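Side-chain contacts in ribosomal protein S2-related protein (PDB 2JH3), which binds a [4Fe-4S] cluster, has a chelatase-type fold with two additional domains, and may act as a sirohydrochlorin ferrochelatase: residues P71-L74 against Y78-E81; P152-L157 against V210-H215. All coordinates share one frame; numbering follows the deposited sequence.

In the fold
From the N terminus, the chain runs through the first CbiX region, where strand 66-71 leads into a loop that interaction 1 closes at once: 71-74 is met by 78-81, the first turn of helix 78-88, after only three residues. Interaction 2 opens later, in the second CbiX region, and spans 52 residues; it ties the start of helix 155-167 to the chain near the C-terminal side of strand 207-211, a strand of a parallel sheet. The two contacts follow in series and neither nest nor cross. Their centres are about 12 Å apart, and they touch: Leu74 O probably accepts a hydrogen bond from Asn154 ND2 (3.1 Å), so the CbiX regions meet through loops leading from strand to helix.

Interaction 1: P71-L74 against Y78-E81; sequences PVFL and YVTE
At the strand-to-helix turn of the first CbiX region, where strand 66-71 gives way to helix 78-88, Phe73 reaches across to Val79 and Thr80 on the first turn of the helix. The touching groups are apolar, and no hydrogen bond joins the two segments. CG2 of Thr80 sits 3.8 Å from Phe73 CB and 4.0 Å from Phe73 CG, at the root of the aromatic side chain; the two side chains run antiparallel alongside each other. Farther out, Phe73 CE1 meets Val79 CG1 at 3.9 Å, the valine lying roughly perpendicular to the phenylalanine. Both methyls approach the ring obliquely. Phenylalanine suits this place because it is long enough to meet both, and beta-branched Val79 offers it a methyl close to the helix backbone.

This is the beta-to-alpha connection of an alpha/beta layer of the chelatase type: the chain leaves a parallel strand of the sheet and turns into a helix packed beside it. Val72 centres an inverse gamma turn, with a weak bond from Phe73 N to Pro71 O. Pro71 adds a looser touch, its CB 4.5 Å from Thr80 CG2.

Threonine suits its place because it has two unlike branches. With chi1 at 65°, OG1 turns back to hydrogen-bond with Gly77 N, while the methyl faces Phe73. Leu84, one turn farther along helix 78-88, packs on Pro71, Phe73 and Val79 and extends the apolar layer.

Interaction 2: P152-L157 against V210-H215; sequences PGNAAL and VPFLTH
One face of the Phe212 ring carries Leu157 CD1, and Asn154 ND2 lies at its edge, in the ring plane. The methyl forms a CH-pi contact, 3.9 Å from the ring centroid and 17° off the normal, displaced toward the rim. The contact belongs to the alpha/beta fold of the second CbiX region, where the chain at Phe212, near the C-terminal side of strand 207-211, meets the start of helix 155-167. With CG anti to the backbone N (chi1 -169°), the Phe212 ring is carried toward the helix, its face against Leu157 CD1 and its CD2 edge 3.9 Å from Asn154 ND2. The amide is steeply inclined to the ring. Phe212 CB lies 3.9 Å from Leu157 CD2, so both leucine branches are used. Leu157 also packs on Leu147 and Ala149 of strand 144-149, which suits a branched apolar residue. Met122 and Ile126 of helix 122-133 touch Phe212 too.

With an alanine in place of Phe212, Leu157 CD1 would probably lose the face it lies on, and a gap would open beside the helix start. Asn154 ND2 donates to Leu74 O. Asparagine suits the N-cap because its OD1 accepts from Leu157 N in the first turn, at 3.0 Å, the donor 48° above the carbonyl plane.

Interaction 1: P71-L74 against Y78-E81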
# COMPACT_ATOMS: atom_id res chain seq x y z
N PRO A 71 12.68 21.45 22.23
CA PRO A 71 12.36 20.04 22.35
C PRO A 71 11.30 19.68 23.41
O PRO A 71 11.55 19.82 24.61
CB PRO A 71 13.72 19.40 22.75
CG PRO A 71 14.73 20.40 22.38
CD PRO A 71 14.05 21.70 22.69
N VAL A 72 10.15 19.17 22.94
CA VAL A 72 9.09 18.66 23.82
C VAL A 72 9.46 17.21 24.21
O VAL A 72 8.87 16.23 23.72
CB VAL A 72 7.68 18.79 23.14
CG1 VAL A 72 6.53 18.40 24.13
CG2 VAL A 72 7.45 20.19 22.73
N PHE A 73 10.52 17.10 25.01
CA PHE A 73 11.05 15.85 25.51
C PHE A 73 11.22 16.05 27.02
O PHE A 73 11.64 17.14 27.48
CB PHE A 73 12.42 15.48 24.94
CG PHE A 73 12.36 14.99 23.50
CD1 PHE A 73 12.64 13.67 23.20
CD2 PHE A 73 11.99 15.86 22.48
CE1 PHE A 73 12.57 13.22 21.89
CE2 PHE A 73 11.94 15.41 21.17
CZ PHE A 73 12.23 14.09 20.88
N LEU A 74 10.89 15.00 27.77
CA LEU A 74 10.95 15.05 29.22
C LEU A 74 12.19 14.35 29.68
O LEU A 74 12.19 13.60 30.64
CB LEU A 74 9.68 14.48 29.83
CG LEU A 74 8.47 15.33 29.49
CD1 LEU A 74 7.21 14.84 30.13
CD2 LEU A 74 8.65 16.73 29.96
N TYR A 78 21.14 12.01 25.60
CA TYR A 78 21.69 11.78 24.26
C TYR A 78 20.81 12.22 23.12
O TYR A 78 21.27 12.84 22.17
CB TYR A 78 22.01 10.29 24.15
CG TYR A 78 22.84 9.98 22.94
CD1 TYR A 78 24.18 10.40 22.85
CD2 TYR A 78 22.27 9.31 21.86
CE1 TYR A 78 24.94 10.09 21.68
CE2 TYR A 78 23.00 9.03 20.69
CZ TYR A 78 24.33 9.42 20.60
OH TYR A 78 25.04 9.09 19.44
N VAL A 79 19.52 11.95 23.22
CA VAL A 79 18.63 12.31 22.15
C VAL A 79 18.58 13.84 22.01
O VAL A 79 18.76 14.35 20.92
CB VAL A 79 17.24 11.72 22.31
CG1 VAL A 79 16.27 12.31 21.28
CG2 VAL A 79 17.27 10.19 22.19
N THR A 80 18.39 14.58 23.11
CA THR A 80 18.22 16.03 22.99
C THR A 80 19.55 16.79 22.76
O THR A 80 19.58 17.87 22.15
CB THR A 80 17.48 16.61 24.25
OG1 THR A 80 18.32 16.43 25.40
CG2 THR A 80 16.12 16.00 24.41
N GLU A 81 20.65 16.21 23.20
CA GLU A 81 22.01 16.76 23.12
C GLU A 81 22.81 16.35 21.84
O GLU A 81 23.66 17.12 21.34
CB GLU A 81 22.82 16.31 24.38
CG GLU A 81 22.21 16.94 25.69
CD GLU A 81 22.95 16.53 26.97
OE1 GLU A 81 22.53 16.98 28.07
OE2 GLU A 81 23.87 15.70 26.87

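Interaction 2: P152-L157 against V210-H215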
# COMPACT_ATOMS: atom_id res chain seq x y z
N PRO A 152 15.65 4.57 34.42
CA PRO A 152 16.36 4.85 35.67
C PRO A 152 17.09 6.16 35.84
O PRO A 152 17.01 6.72 36.92
CB PRO A 152 17.36 3.70 35.77
CG PRO A 152 17.43 3.12 34.43
CD PRO A 152 16.09 3.29 33.85
N GLY A 153 17.82 6.65 34.84
CA GLY A 153 18.71 7.81 35.09
C GLY A 153 18.15 9.19 34.76
O GLY A 153 18.89 10.03 34.18
N ASN A 154 16.86 9.46 35.10
CA ASN A 154 16.26 10.78 34.83
C ASN A 154 16.59 11.83 35.89
O ASN A 154 15.82 12.18 36.79
CB ASN A 154 14.77 10.72 34.53
CG ASN A 154 14.29 11.95 33.74
OD1 ASN A 154 14.75 13.08 33.96
ND2 ASN A 154 13.36 11.73 32.83
N ALA A 155 17.82 12.30 35.77
CA ALA A 155 18.38 13.32 36.64
C ALA A 155 17.57 14.58 36.65
O ALA A 155 17.47 15.22 37.65
CB ALA A 155 19.77 13.61 36.17
N ALA A 156 16.94 14.96 35.55
CA ALA A 156 16.12 16.18 35.53
C ALA A 156 14.90 16.00 36.42
O ALA A 156 14.52 16.91 37.16
CB ALA A 156 15.70 16.53 34.11
N LEU A 157 14.28 14.83 36.36
CA LEU A 157 13.12 14.60 37.21
C LEU A 157 13.48 14.63 38.69
O LEU A 157 12.71 15.15 39.52
CB LEU A 157 12.43 13.28 36.84
CG LEU A 157 11.28 12.86 37.75
CD1 LEU A 157 10.23 13.89 37.73
CD2 LEU A 157 10.73 11.50 37.30
N VAL A 210 1.89 10.70 39.31
CA VAL A 210 2.06 11.49 38.07
C VAL A 210 3.22 10.92 37.22
O VAL A 210 4.40 11.04 37.55
CB VAL A 210 2.19 13.02 38.35
CG1 VAL A 210 2.51 13.86 37.03
CG2 VAL A 210 0.91 13.52 38.99
N PRO A 211 2.86 10.32 36.10
CA PRO A 211 3.79 9.96 35.07
C PRO A 211 4.49 11.14 34.42
O PRO A 211 3.82 12.04 33.83
CB PRO A 211 2.91 9.21 34.05
CG PRO A 211 1.67 8.81 34.84
CD PRO A 211 1.48 9.98 35.71
N PHE A 212 5.82 11.18 34.57
CA PHE A 212 6.68 12.25 33.94
C PHE A 212 6.97 11.82 32.49
O PHE A 212 8.09 11.51 32.16
CB PHE A 212 7.98 12.42 34.69
CG PHE A 212 8.76 13.64 34.28
CD1 PHE A 212 8.25 14.90 34.54
CD2 PHE A 212 10.06 13.52 33.76
CE1 PHE A 212 8.99 16.06 34.23
CE2 PHE A 212 10.77 14.67 33.45
CZ PHE A 212 10.22 15.94 33.70
N LEU A 213 5.92 11.77 31.69
CA LEU A 213 5.92 11.27 30.32
C LEU A 213 5.16 12.26 29.43
O LEU A 213 4.18 12.88 29.86
CB LEU A 213 5.12 9.93 30.28
CG LEU A 213 5.76 8.58 30.55
CD1 LEU A 213 7.17 8.62 30.97
CD2 LEU A 213 4.88 7.79 31.49
N THR A 214 5.57 12.37 28.16
CA THR A 214 4.77 13.15 27.22
C THR A 214 3.47 12.45 26.96
O THR A 214 2.43 13.09 26.79
CB THR A 214 5.47 13.36 25.85
OG1 THR A 214 5.90 12.10 25.35
CG2 THR A 214 6.65 14.30 25.98
N HIS A 215 3.53 11.12 26.89
CA HIS A 215 2.35 10.31 26.57
C HIS A 215 2.49 8.95 27.19
O HIS A 215 3.54 8.59 27.73
CB HIS A 215 2.19 10.12 25.05
CG HIS A 215 3.40 9.51 24.43
ND1 HIS A 215 4.61 10.17 24.37
CD2 HIS A 215 3.61 8.28 23.94
CE1 HIS A 215 5.51 9.38 23.82
NE2 HIS A 215 4.93 8.22 23.56